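Local coordinates for protein glycerol trinitrate reductase (Agrobacterium tumefaciens, PDB 5EPD) that probably acts as an FMN-dependent reductase of the Old Yellow Enzyme family on glycerol trinitrate, and is seen here in an FMN-free form, at residues E59-Y64 with K104-A109; G72-E77 with G115-Q120; T79-Q84 with P92-Q97; A98-W103 with S185-F190. All blocks are in the same frame, centred on the assembly; numbering follows the deposited sequence.

Contact 1 of 4, residues E59-Y64 with K104-A109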
loop_
_atom_site.group_PDB
_atom_site.type_symbol
_atom_site.label_atom_id
_atom_site.label_comp_id
_atom_site.label_asym_id
_atom_site.label_seq_id
_atom_site.Cartn_x
_atom_site.Cartn_y
_atom_site.Cartn_z
ATOM N N GLU A 59 -0.619 19.276 7.400
ATOM C CA GLU A 59 -0.951 20.447 6.587
ATOM C C GLU A 59 -0.091 20.587 5.354
ATOM O O GLU A 59 -0.493 21.261 4.433
ATOM C CB GLU A 59 -0.917 21.738 7.429
ATOM C CG GLU A 59 0.464 22.273 7.770
ATOM C CD GLU A 59 0.364 23.512 8.619
ATOM O OE1 GLU A 59 -0.050 23.377 9.776
ATOM O OE2 GLU A 59 0.670 24.616 8.130
ATOM N N LEU A 60 1.072 19.944 5.336
ATOM C CA LEU A 60 1.974 19.961 4.179
ATOM C C LEU A 60 1.810 18.798 3.198
ATOM O O LEU A 60 2.495 18.762 2.154
ATOM C CB LEU A 60 3.414 19.927 4.656
ATOM C CG LEU A 60 3.791 20.991 5.677
ATOM C CD1 LEU A 60 5.226 20.716 6.116
ATOM C CD2 LEU A 60 3.612 22.402 5.104
ATOM N N THR A 61 0.913 17.861 3.512
ATOM C CA THR A 61 0.848 16.605 2.783
ATOM C C THR A 61 0.268 16.760 1.367
ATOM O O THR A 61 0.772 16.134 0.430
ATOM C CB THR A 61 0.108 15.555 3.616
ATOM O OG1 THR A 61 0.873 15.285 4.797
ATOM C CG2 THR A 61 -0.070 14.255 2.856
ATOM N N ALA A 62 -0.763 17.588 1.205
ATOM C CA ALA A 62 -1.253 17.941 -0.140
ATOM C C ALA A 62 -0.082 18.338 -1.032
ATOM O O ALA A 62 0.099 17.776 -2.121
ATOM C CB ALA A 62 -2.289 19.072 -0.094
ATOM N N GLY A 63 0.724 19.286 -0.551
ATOM C CA GLY A 63 1.919 19.732 -1.276
ATOM C C GLY A 63 2.880 18.609 -1.694
ATOM O O GLY A 63 3.380 18.564 -2.840
ATOM N N TYR A 64 3.138 17.720 -0.742
ATOM C CA TYR A 64 4.024 16.587 -0.914
ATOM C C TYR A 64 3.608 15.773 -2.101
ATOM O O TYR A 64 4.437 15.491 -2.964
ATOM C CB TYR A 64 3.978 15.751 0.373
ATOM C CG TYR A 64 4.501 14.351 0.303
ATOM C CD1 TYR A 64 5.866 14.112 0.169
ATOM C CD2 TYR A 64 3.636 13.257 0.464
ATOM C CE1 TYR A 64 6.361 12.825 0.153
ATOM C CE2 TYR A 64 4.115 11.954 0.463
ATOM C CZ TYR A 64 5.481 11.740 0.293
ATOM O OH TYR A 64 5.998 10.459 0.273
ATOM N N LYS A 104 -9.487 15.289 0.929
ATOM C CA LYS A 104 -10.073 15.972 -0.239
ATOM C C LYS A 104 -9.125 17.020 -0.778
ATOM O O LYS A 104 -8.970 17.162 -1.986
ATOM C CB LYS A 104 -11.409 16.622 0.093
ATOM C CG LYS A 104 -12.588 15.676 0.073
ATOM C CD LYS A 104 -13.798 16.386 0.648
ATOM C CE LYS A 104 -15.072 15.596 0.453
ATOM N NZ LYS A 104 -16.115 16.087 1.393
ATOM N N LYS A 105 -8.487 17.742 0.130
ATOM C CA LYS A 105 -7.509 18.724 -0.259
ATOM C C LYS A 105 -6.335 18.083 -1.016
ATOM O O LYS A 105 -5.790 18.675 -1.953
ATOM C CB LYS A 105 -6.998 19.435 0.974
ATOM C CG LYS A 105 -8.063 20.164 1.775
ATOM C CD LYS A 105 -7.382 21.255 2.596
ATOM C CE LYS A 105 -8.357 22.092 3.401
ATOM N NZ LYS A 105 -8.639 21.414 4.691
ATOM N N VAL A 106 -5.944 16.878 -0.605
ATOM C CA VAL A 106 -4.813 16.161 -1.217
ATOM C C VAL A 106 -5.195 15.630 -2.594
ATOM O O VAL A 106 -4.451 15.819 -3.543
ATOM C CB VAL A 106 -4.330 15.000 -0.319
ATOM C CG1 VAL A 106 -3.178 14.234 -0.969
ATOM C CG2 VAL A 106 -3.922 15.536 1.050
ATOM N N THR A 107 -6.352 14.977 -2.709
ATOM C CA THR A 107 -6.859 14.532 -4.018
ATOM C C THR A 107 -7.039 15.716 -4.997
ATOM O O THR A 107 -6.712 15.619 -6.175
ATOM C CB THR A 107 -8.176 13.715 -3.884
ATOM O OG1 THR A 107 -9.160 14.481 -3.175
ATOM C CG2 THR A 107 -7.909 12.394 -3.124
ATOM N N ALA A 108 -7.519 16.840 -4.480
ATOM C CA ALA A 108 -7.648 18.088 -5.250
ATOM C C ALA A 108 -6.313 18.591 -5.754
ATOM O O ALA A 108 -6.190 18.941 -6.939
ATOM C CB ALA A 108 -8.296 19.174 -4.397
ATOM N N ALA A 109 -5.332 18.657 -4.848
ATOM C CA ALA A 109 -3.982 19.135 -5.203
ATOM C C ALA A 109 -3.319 18.273 -6.302
ATOM O O ALA A 109 -2.718 18.787 -7.261
ATOM C CB ALA A 109 -3.099 19.189 -3.957
#
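Val106 turns CG1 opposite its amide nitrogen (chi1 179°), which leaves CG2 beside that nitrogen and facing the start of helix 61-66. This methyl, Val106 CG2, lies 3.8 Å from Ala62 N and 4.1 Å from Ala62 CB, so one branch of the valine rests against both the backbone and the side chain of Ala62. Thr61 lies at the margin, its CG2 4.4 Å from Val106 CG2.

One turn further along helix 97-112, Ala109 directs its CB at the same residue, and the methyls Ala62 CB and Ala109 CB meet at 3.9 Å. Ala62 CB also stands 4.0 Å from Lys105 O, close to the opposing backbone. With such small groups at the interface, the two backbones come near one another, Ala62 CA and Val106 CA being the closest such pair. No hydrogen bond joins the segments; the fit is apolar.

Val106 continues its packing on Tyr65 and Ala109 on Ala66, while Thr61 OG1 turns to Tyr372 OH. The contact thus sets the short helix 61-66, which precedes barrel strand 73-80, beside helix 97-112, which follows that strand.

Contact 2 of 4, residues G72-E77 with G115-Q120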
loop_
_atom_site.group_PDB
_atom_site.type_symbol
_atom_site.label_atom_id
_atom_site.label_comp_id
_atom_site.label_asym_id
_atom_site.label_seq_id
_atom_site.Cartn_x
_atom_site.Cartn_y
_atom_site.Cartn_z
ATOM N N GLY A 72 2.522 8.963 -13.288
ATOM C CA GLY A 72 1.320 8.378 -13.885
ATOM C C GLY A 72 0.268 8.035 -12.839
ATOM O O GLY A 72 -0.903 8.374 -13.008
ATOM N N LEU A 73 0.684 7.371 -11.756
ATOM C CA LEU A 73 -0.218 7.035 -10.656
ATOM C C LEU A 73 0.544 7.098 -9.340
ATOM O O LEU A 73 1.681 6.575 -9.237
ATOM C CB LEU A 73 -0.795 5.616 -10.845
ATOM C CG LEU A 73 -1.760 5.082 -9.769
ATOM C CD1 LEU A 73 -3.098 5.810 -9.777
ATOM C CD2 LEU A 73 -1.991 3.587 -9.919
ATOM N N ILE A 74 -0.069 7.737 -8.341
ATOM C CA ILE A 74 0.463 7.737 -6.980
ATOM C C ILE A 74 -0.344 6.768 -6.143
ATOM O O ILE A 74 -1.577 6.824 -6.141
ATOM C CB ILE A 74 0.362 9.122 -6.308
ATOM C CG1 ILE A 74 1.240 10.120 -7.017
ATOM C CG2 ILE A 74 0.770 9.035 -4.834
ATOM C CD1 ILE A 74 1.017 11.555 -6.540
ATOM N N ILE A 75 0.341 5.876 -5.435
ATOM C CA ILE A 75 -0.326 5.108 -4.382
ATOM C C ILE A 75 -0.002 5.804 -3.067
ATOM O O ILE A 75 1.176 5.965 -2.702
ATOM C CB ILE A 75 0.152 3.638 -4.243
ATOM C CG1 ILE A 75 0.382 2.957 -5.594
ATOM C CG2 ILE A 75 -0.851 2.865 -3.387
ATOM C CD1 ILE A 75 -0.900 2.565 -6.283
ATOM N N SER A 76 -1.029 6.225 -2.351
ATOM C CA SER A 76 -0.803 6.888 -1.069
ATOM C C SER A 76 -0.105 5.957 -0.109
ATOM O O SER A 76 -0.125 4.725 -0.265
ATOM C CB SER A 76 -2.109 7.247 -0.389
ATOM O OG SER A 76 -2.737 6.063 0.119
ATOM N N GLU A 77 0.484 6.590 0.889
ATOM C CA GLU A 77 0.890 5.946 2.112
ATOM C C GLU A 77 -0.222 5.057 2.624
ATOM O O GLU A 77 -1.422 5.381 2.497
ATOM C CB GLU A 77 1.203 7.005 3.167
ATOM C CG GLU A 77 0.047 7.987 3.434
ATOM C CD GLU A 77 0.532 9.296 4.057
ATOM O OE1 GLU A 77 0.628 10.345 3.359
ATOM O OE2 GLU A 77 0.813 9.273 5.272
ATOM N N GLY A 115 -2.830 14.729 -12.211
ATOM C CA GLY A 115 -2.382 13.421 -11.700
ATOM C C GLY A 115 -3.466 12.415 -11.325
ATOM O O GLY A 115 -4.670 12.694 -11.408
ATOM N N ARG A 116 -3.031 11.224 -10.923
ATOM C CA ARG A 116 -3.935 10.187 -10.391
ATOM C C ARG A 116 -3.444 9.713 -9.033
ATOM O O ARG A 116 -2.232 9.658 -8.764
ATOM C CB ARG A 116 -4.033 8.992 -11.339
ATOM C CG ARG A 116 -4.472 9.395 -12.728
ATOM C CD ARG A 116 -5.965 9.660 -12.718
ATOM N NE ARG A 116 -6.331 10.925 -13.342
ATOM C CZ ARG A 116 -7.560 11.232 -13.765
ATOM N NH1 ARG A 116 -8.565 10.372 -13.649
ATOM N NH2 ARG A 116 -7.788 12.424 -14.309
ATOM N N ILE A 117 -4.394 9.394 -8.169
ATOM C CA ILE A 117 -4.075 8.963 -6.811
ATOM C C ILE A 117 -5.113 7.987 -6.288
ATOM O O ILE A 117 -6.329 8.230 -6.321
ATOM C CB ILE A 117 -3.865 10.148 -5.828
ATOM C CG1 ILE A 117 -3.249 9.636 -4.519
ATOM C CG2 ILE A 117 -5.166 10.922 -5.595
ATOM C CD1 ILE A 117 -2.938 10.756 -3.547
ATOM N N VAL A 118 -4.575 6.876 -5.813
ATOM C CA VAL A 118 -5.310 5.789 -5.242
ATOM C C VAL A 118 -4.913 5.710 -3.755
ATOM O O VAL A 118 -3.740 5.915 -3.404
ATOM C CB VAL A 118 -4.939 4.535 -6.047
ATOM C CG1 VAL A 118 -5.117 3.261 -5.247
ATOM C CG2 VAL A 118 -5.778 4.507 -7.313
ATOM N N LEU A 119 -5.887 5.449 -2.882
ATOM C CA LEU A 119 -5.618 5.265 -1.438
ATOM C C LEU A 119 -5.366 3.784 -1.071
ATOM O O LEU A 119 -6.161 2.887 -1.383
ATOM C CB LEU A 119 -6.756 5.873 -0.603
ATOM C CG LEU A 119 -6.661 5.815 0.925
ATOM C CD1 LEU A 119 -7.434 6.929 1.611
ATOM C CD2 LEU A 119 -7.195 4.498 1.445
ATOM N N GLN A 120 -4.253 3.528 -0.389
ATOM C CA GLN A 120 -3.967 2.163 0.081
ATOM C C GLN A 120 -4.572 1.898 1.456
ATOM O O GLN A 120 -4.114 2.435 2.463
ATOM C CB GLN A 120 -2.460 1.848 0.112
ATOM C CG GLN A 120 -2.164 0.366 0.337
ATOM C CD GLN A 120 -0.709 0.061 0.595
ATOM O OE1 GLN A 120 -0.096 0.668 1.454
ATOM N NE2 GLN A 120 -0.168 -0.898 -0.104
#
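The flat groups that meet here are the peptide units of Ile74, Ser76, Arg116 and Val118. Ile74 N bonds to Arg116 O at 2.9 Å, approaching from above the plane of that carbonyl, whereas the next two amides keep close to the line of the carbonyl they meet. Of these, Val118 N donates to Ile74 O at 3.0 Å. Ser76 N in turn donates to Val118 O at 2.9 Å. Ile117 CA adds a CH...O contact to Ile74 O, giving that oxygen a second neighbour beside its amide donor.

The next rung of this parallel ladder is made by a side chain. With a chi1 of 73° folding it in over its own main chain, Ser76 OG accepts from Gln120 N at 3.0 Å and donates to Glu77 O at 2.8 Å. The hydroxyl therefore links Gln120 of the neighbouring strand to Glu77, the residue after the serine.

On one face of the sheet Ile74 lies obliquely against Ile117, with Ile74 CB 4.1 Å from Ile117 CG1. The other face carries Ile75 and Val118, and Leu73 CD1 reaches Val118 CG2 at 3.9 Å while also touching Arg116 CB.

Strands 73-80 and 117-122 are adjacent staves of the eight-stranded TIM barrel, linked through helix 97-112 as a beta-alpha-beta unit. Strand 41-43 hydrogen-bonds to Leu73 and Ile75 on the far edge, and strand 193-196 lies beyond 117-122. Tyr65 of helix 61-66 packs on Ile74, on the same face as Ile117.

Contact 3 of 4, residues T79-Q84 with P92-Q97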
loop_
_atom_site.group_PDB
_atom_site.type_symbol
_atom_site.label_atom_id
_atom_site.label_comp_id
_atom_site.label_asym_id
_atom_site.label_seq_id
_atom_site.Cartn_x
_atom_site.Cartn_y
_atom_site.Cartn_z
ATOM N N THR A 79 -2.888 3.666 4.895
ATOM C CA THR A 79 -3.856 4.516 5.562
ATOM C C THR A 79 -4.900 3.584 6.263
ATOM O O THR A 79 -5.686 2.877 5.601
ATOM C CB THR A 79 -4.480 5.499 4.531
ATOM O OG1 THR A 79 -3.517 6.503 4.163
ATOM C CG2 THR A 79 -5.769 6.189 5.068
ATOM N N GLN A 80 -4.848 3.550 7.602
ATOM C CA GLN A 80 -5.718 2.675 8.424
ATOM C C GLN A 80 -7.224 2.932 8.290
ATOM O O GLN A 80 -7.705 4.085 8.265
ATOM C CB GLN A 80 -5.371 2.771 9.897
ATOM C CG GLN A 80 -5.534 4.177 10.464
ATOM C CD GLN A 80 -4.209 4.891 10.674
ATOM O OE1 GLN A 80 -3.212 4.642 9.981
ATOM N NE2 GLN A 80 -4.194 5.801 11.634
ATOM N N ILE A 81 -7.946 1.819 8.229
ATOM C CA ILE A 81 -9.405 1.815 8.115
ATOM C C ILE A 81 -10.128 1.972 9.490
ATOM O O ILE A 81 -11.327 2.287 9.542
ATOM C CB ILE A 81 -9.846 0.530 7.400
ATOM C CG1 ILE A 81 -9.518 -0.722 8.238
ATOM C CG2 ILE A 81 -9.176 0.466 6.030
ATOM C CD1 ILE A 81 -10.044 -2.017 7.653
ATOM N N SER A 82 -9.385 1.745 10.578
ATOM C CA SER A 82 -9.867 1.849 11.958
ATOM C C SER A 82 -8.649 2.091 12.823
ATOM O O SER A 82 -7.527 1.902 12.360
ATOM C CB SER A 82 -10.490 0.534 12.375
ATOM O OG SER A 82 -9.534 -0.511 12.284
ATOM N N GLN A 83 -8.832 2.485 14.076
ATOM C CA GLN A 83 -7.674 2.648 14.981
ATOM C C GLN A 83 -7.092 1.288 15.390
ATOM O O GLN A 83 -5.894 1.170 15.722
ATOM C CB GLN A 83 -8.079 3.444 16.211
ATOM C CG GLN A 83 -6.947 3.869 17.112
ATOM C CD GLN A 83 -7.491 4.444 18.407
ATOM O OE1 GLN A 83 -8.535 5.078 18.407
ATOM N NE2 GLN A 83 -6.812 4.193 19.517
ATOM N N GLN A 84 -7.951 0.273 15.358
ATOM C CA GLN A 84 -7.555 -1.093 15.589
ATOM C C GLN A 84 -6.471 -1.470 14.571
ATOM O O GLN A 84 -5.436 -2.093 14.901
ATOM C CB GLN A 84 -8.767 -2.017 15.442
ATOM C CG GLN A 84 -8.464 -3.469 15.813
ATOM C CD GLN A 84 -9.544 -4.431 15.380
ATOM O OE1 GLN A 84 -9.687 -4.755 14.193
ATOM N NE2 GLN A 84 -10.304 -4.921 16.351
ATOM N N PRO A 92 -2.081 8.315 8.767
ATOM C CA PRO A 92 -3.444 8.852 8.635
ATOM C C PRO A 92 -4.527 7.820 8.548
ATOM O O PRO A 92 -4.259 6.667 8.236
ATOM C CB PRO A 92 -3.392 9.629 7.299
ATOM C CG PRO A 92 -2.337 8.928 6.507
ATOM C CD PRO A 92 -1.290 8.508 7.528
ATOM N N GLY A 93 -5.763 8.271 8.736
ATOM C CA GLY A 93 -6.927 7.383 8.686
ATOM C C GLY A 93 -7.844 7.668 7.524
ATOM O O GLY A 93 -7.637 8.605 6.739
ATOM N N ILE A 94 -8.853 6.825 7.387
ATOM C CA ILE A 94 -9.868 7.048 6.372
ATOM C C ILE A 94 -11.211 6.600 6.939
ATOM O O ILE A 94 -12.054 6.096 6.220
ATOM C CB ILE A 94 -9.485 6.357 5.032
ATOM C CG1 ILE A 94 -10.474 6.679 3.903
ATOM C CG2 ILE A 94 -9.363 4.852 5.213
ATOM C CD1 ILE A 94 -10.723 8.165 3.738
ATOM N N TYR A 95 -11.412 6.796 8.240
ATOM C CA TYR A 95 -12.629 6.314 8.890
ATOM C C TYR A 95 -13.499 7.398 9.514
ATOM O O TYR A 95 -14.662 7.121 9.788
ATOM C CB TYR A 95 -12.308 5.224 9.928
ATOM C CG TYR A 95 -11.298 5.597 11.033
ATOM C CD1 TYR A 95 -9.944 5.347 10.875
ATOM C CD2 TYR A 95 -11.720 6.153 12.237
ATOM C CE1 TYR A 95 -9.033 5.658 11.864
ATOM C CE2 TYR A 95 -10.815 6.464 13.236
ATOM C CZ TYR A 95 -9.468 6.210 13.042
ATOM O OH TYR A 95 -8.556 6.517 14.023
ATOM N N THR A 96 -12.953 8.594 9.757
ATOM C CA THR A 96 -13.742 9.724 10.277
ATOM C C THR A 96 -13.874 10.817 9.210
ATOM O O THR A 96 -13.012 10.935 8.335
ATOM C CB THR A 96 -13.107 10.361 11.525
ATOM O OG1 THR A 96 -11.904 11.042 11.153
ATOM C CG2 THR A 96 -12.819 9.335 12.585
ATOM N N GLN A 97 -14.947 11.613 9.293
ATOM C CA GLN A 97 -15.153 12.750 8.377
ATOM C C GLN A 97 -13.987 13.738 8.341
ATOM O O GLN A 97 -13.645 14.220 7.254
ATOM C CB GLN A 97 -16.425 13.538 8.723
ATOM C CG GLN A 97 -16.893 14.462 7.601
ATOM C CD GLN A 97 -17.286 13.704 6.317
ATOM O OE1 GLN A 97 -17.812 12.597 6.372
ATOM N NE2 GLN A 97 -17.027 14.308 5.158
HETATM O O HOH W 1 -6.211 5.586 13.996
#
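Tyr95 carries its ring along the backbone of residues 80-83, starting with Tyr95 CB only 3.1 Å from Ile81 O. A chi1 of 56° places CG on the inner side of the tyrosine's main chain, and from there the ring runs on beside the opposing segment. CG and CD1 remain near Ile81 O, and Gln80 O lies in the ring plane at the CD1 edge. Ser82 CA sits over one face, 4.1 Å from the Tyr95 ring centroid and 28° off the normal, a CH-pi contact. Further out, CE1 approaches Ser82 C and CZ approaches Gln83 N. At the tip, Tyr95 OH stands 3.8 Å from Gln83 CB. A water that accepts from Gln80 NE2 lies a suspiciously short 2.5 Å from Tyr95 OH, so the strength of this link is doubtful.

Next to the ring the backbones form a single bridge between Gln80 and Gly93. Ile94 N donates to Gln80 O (3.1 Å), while the bond from Gln80 N to Pro92 O is weak. Thr79 CG2 packs 3.7 Å from Ile94 CB.

The loop after barrel strand 73-80 turns back here on the strand end before helix 97-112 begins.

Gln80 OE1 and Pro92 O, two acceptors only 2.9 Å apart, are not hydrogen-bonded, and their closeness makes the placement of the amide doubtful; as modelled, OE1 is hydrogen-bonded to Thr91 OG1. Direct polar bonds between the segments are few and one is weak, so packing of Tyr95, Pro92, Thr79 and Gln80 carries much of the contact.

Contact 4 of 4, residues A98-W103 with S185-F190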
loop_
_atom_site.group_PDB
_atom_site.type_symbol
_atom_site.label_atom_id
_atom_site.label_comp_id
_atom_site.label_asym_id
_atom_site.label_seq_id
_atom_site.Cartn_x
_atom_site.Cartn_y
_atom_site.Cartn_z
ATOM N N ALA A 98 -13.411 14.058 9.513
ATOM C CA ALA A 98 -12.203 14.902 9.609
ATOM C C ALA A 98 -11.110 14.424 8.647
ATOM O O ALA A 98 -10.564 15.211 7.879
ATOM C CB ALA A 98 -11.662 14.929 11.036
ATOM N N GLN A 99 -10.829 13.122 8.663
ATOM C CA GLN A 99 -9.828 12.538 7.762
ATOM C C GLN A 99 -10.242 12.645 6.291
ATOM O O GLN A 99 -9.466 13.095 5.439
ATOM C CB GLN A 99 -9.580 11.080 8.135
ATOM C CG GLN A 99 -8.959 10.905 9.523
ATOM C CD GLN A 99 -9.299 9.561 10.172
ATOM O OE1 GLN A 99 -9.978 8.704 9.574
ATOM N NE2 GLN A 99 -8.853 9.385 11.424
ATOM N N ILE A 100 -11.469 12.249 5.989
ATOM C CA ILE A 100 -11.976 12.372 4.638
ATOM C C ILE A 100 -11.711 13.782 4.105
ATOM O O ILE A 100 -11.120 13.963 3.019
ATOM C CB ILE A 100 -13.484 12.064 4.599
ATOM C CG1 ILE A 100 -13.719 10.588 4.962
ATOM C CG2 ILE A 100 -14.059 12.367 3.217
ATOM C CD1 ILE A 100 -15.180 10.203 5.109
ATOM N N ASP A 101 -12.125 14.781 4.895
ATOM C CA ASP A 101 -12.025 16.182 4.483
ATOM C C ASP A 101 -10.577 16.633 4.323
ATOM O O ASP A 101 -10.271 17.368 3.376
ATOM C CB ASP A 101 -12.822 17.097 5.418
ATOM C CG ASP A 101 -14.314 16.790 5.385
ATOM O OD1 ASP A 101 -14.772 15.988 4.529
ATOM O OD2 ASP A 101 -15.030 17.334 6.240
ATOM N N GLY A 102 -9.689 16.171 5.205
ATOM C CA GLY A 102 -8.247 16.328 4.982
ATOM C C GLY A 102 -7.755 15.734 3.644
ATOM O O GLY A 102 -6.929 16.345 2.932
ATOM N N TRP A 103 -8.260 14.548 3.302
ATOM C CA TRP A 103 -7.864 13.872 2.067
ATOM C C TRP A 103 -8.371 14.563 0.810
ATOM O O TRP A 103 -7.771 14.397 -0.270
ATOM C CB TRP A 103 -8.362 12.419 2.039
ATOM C CG TRP A 103 -7.558 11.490 2.867
ATOM C CD1 TRP A 103 -7.963 10.825 3.989
ATOM C CD2 TRP A 103 -6.198 11.106 2.637
ATOM N NE1 TRP A 103 -6.937 10.046 4.471
ATOM C CE2 TRP A 103 -5.840 10.203 3.666
ATOM C CE3 TRP A 103 -5.248 11.432 1.658
ATOM C CZ2 TRP A 103 -4.571 9.627 3.750
ATOM C CZ3 TRP A 103 -3.981 10.859 1.746
ATOM C CH2 TRP A 103 -3.660 9.963 2.790
ATOM N N SER A 185 -12.994 6.606 0.662
ATOM C CA SER A 185 -11.920 6.981 -0.237
ATOM C C SER A 185 -12.491 7.621 -1.485
ATOM O O SER A 185 -11.902 8.565 -2.001
ATOM C CB SER A 185 -11.058 5.772 -0.609
ATOM O OG SER A 185 -10.463 5.202 0.545
ATOM N N ILE A 186 -13.637 7.118 -1.956
ATOM C CA ILE A 186 -14.361 7.734 -3.077
ATOM C C ILE A 186 -14.969 9.076 -2.693
ATOM O O ILE A 186 -14.902 10.004 -3.481
ATOM C CB ILE A 186 -15.488 6.843 -3.631
ATOM C CG1 ILE A 186 -14.930 5.488 -4.103
ATOM C CG2 ILE A 186 -16.200 7.548 -4.776
ATOM C CD1 ILE A 186 -13.697 5.561 -4.989
ATOM N N GLU A 187 -15.568 9.177 -1.505
ATOM C CA GLU A 187 -16.022 10.472 -1.001
ATOM C C GLU A 187 -14.865 11.475 -1.048
ATOM O O GLU A 187 -15.050 12.614 -1.472
ATOM C CB GLU A 187 -16.578 10.369 0.426
ATOM C CG GLU A 187 -17.376 11.599 0.880
ATOM C CD GLU A 187 -17.908 11.501 2.316
ATOM O OE1 GLU A 187 -18.219 12.568 2.917
ATOM O OE2 GLU A 187 -18.026 10.368 2.849
ATOM N N ALA A 188 -13.669 11.035 -0.647
ATOM C CA ALA A 188 -12.493 11.916 -0.551
ATOM C C ALA A 188 -11.831 12.302 -1.910
ATOM O O ALA A 188 -10.801 12.991 -1.934
ATOM C CB ALA A 188 -11.470 11.288 0.379
ATOM N N GLY A 189 -12.419 11.852 -3.022
ATOM C CA GLY A 189 -11.946 12.189 -4.360
ATOM C C GLY A 189 -10.851 11.284 -4.905
ATOM O O GLY A 189 -10.191 11.638 -5.875
ATOM N N PHE A 190 -10.636 10.115 -4.300
ATOM C CA PHE A 190 -9.600 9.214 -4.805
ATOM C C PHE A 190 -10.109 8.566 -6.069
ATOM O O PHE A 190 -11.304 8.394 -6.239
ATOM C CB PHE A 190 -9.212 8.146 -3.780
ATOM C CG PHE A 190 -8.267 8.640 -2.717
ATOM C CD1 PHE A 190 -6.900 8.594 -2.920
ATOM C CD2 PHE A 190 -8.746 9.135 -1.512
ATOM C CE1 PHE A 190 -6.029 9.031 -1.944
ATOM C CE2 PHE A 190 -7.875 9.577 -0.532
ATOM C CZ PHE A 190 -6.516 9.527 -0.750
#
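Ala188 CB is the bump that enters the hollow between Ile100 and Trp103, one turn apart on helix 97-112. It lies 3.7 Å from Trp103 CB and 4.0 Å from Ile100 CG2, with Ile100 O forming the floor at 3.8 Å. Ridges rise to either side of this methyl. One is Glu187, whose extended chain crosses Ile100 at about a right angle. Its aliphatic part and carboxylate pass over CG2 and CD1, Glu187 OE2 coming 3.6 Å from Ile100 CD1, while OE1 is hydrogen-bonded to Gln97 NE2.

Between Ala188 and the second ridge, helix 171-187 ends in a Schellman motif: Gly189, at positive phi, turns the chain away, and Gly189 N and Phe190 N bond back to Ile186 O and Ser185 O. In the TIM barrel this turn leads from the helix towards strand 193-196, and helices 97-112 and 171-187 pack side by side outside the strands.

Beyond the glycine, Phe190 brings its edge to the face of the Trp103 six-membered ring in an offset edge-to-face pair, centroids 5.3 Å apart and planes at 61°. Phe190 CZ sits towards the rim of the indole, 3.3 Å from Trp103 CE3, and Phe190 CE2 also reaches Trp103 CB. Trp103 NE1 is hydrogen-bonded to Gly93 O of the preceding loop, which helps orient the indole.

The four contacts all involve one beta-alpha-beta unit of the TIM barrel, strand 73-80, helix 97-112 and strand 117-122. Contacts 2 and 3 share strand 73-80, and contacts 1 and 4 share helix 97-112. Along the chain, contact 3 is nested inside the loops closed by contacts 1 and 2; these two cross one another, and each crosses contact 4, which opens after contact 3 closes. Centres lie about 11 Å apart for contacts 1 and 4 and for 3 and 4, but about 17 Å for contacts 1 and 3 and for 2 and 3. Phe190 packs on Thr107 and Leu119, and Leu119 on Ile94, so strand pairing, loop closure and helix packing adjoin directly.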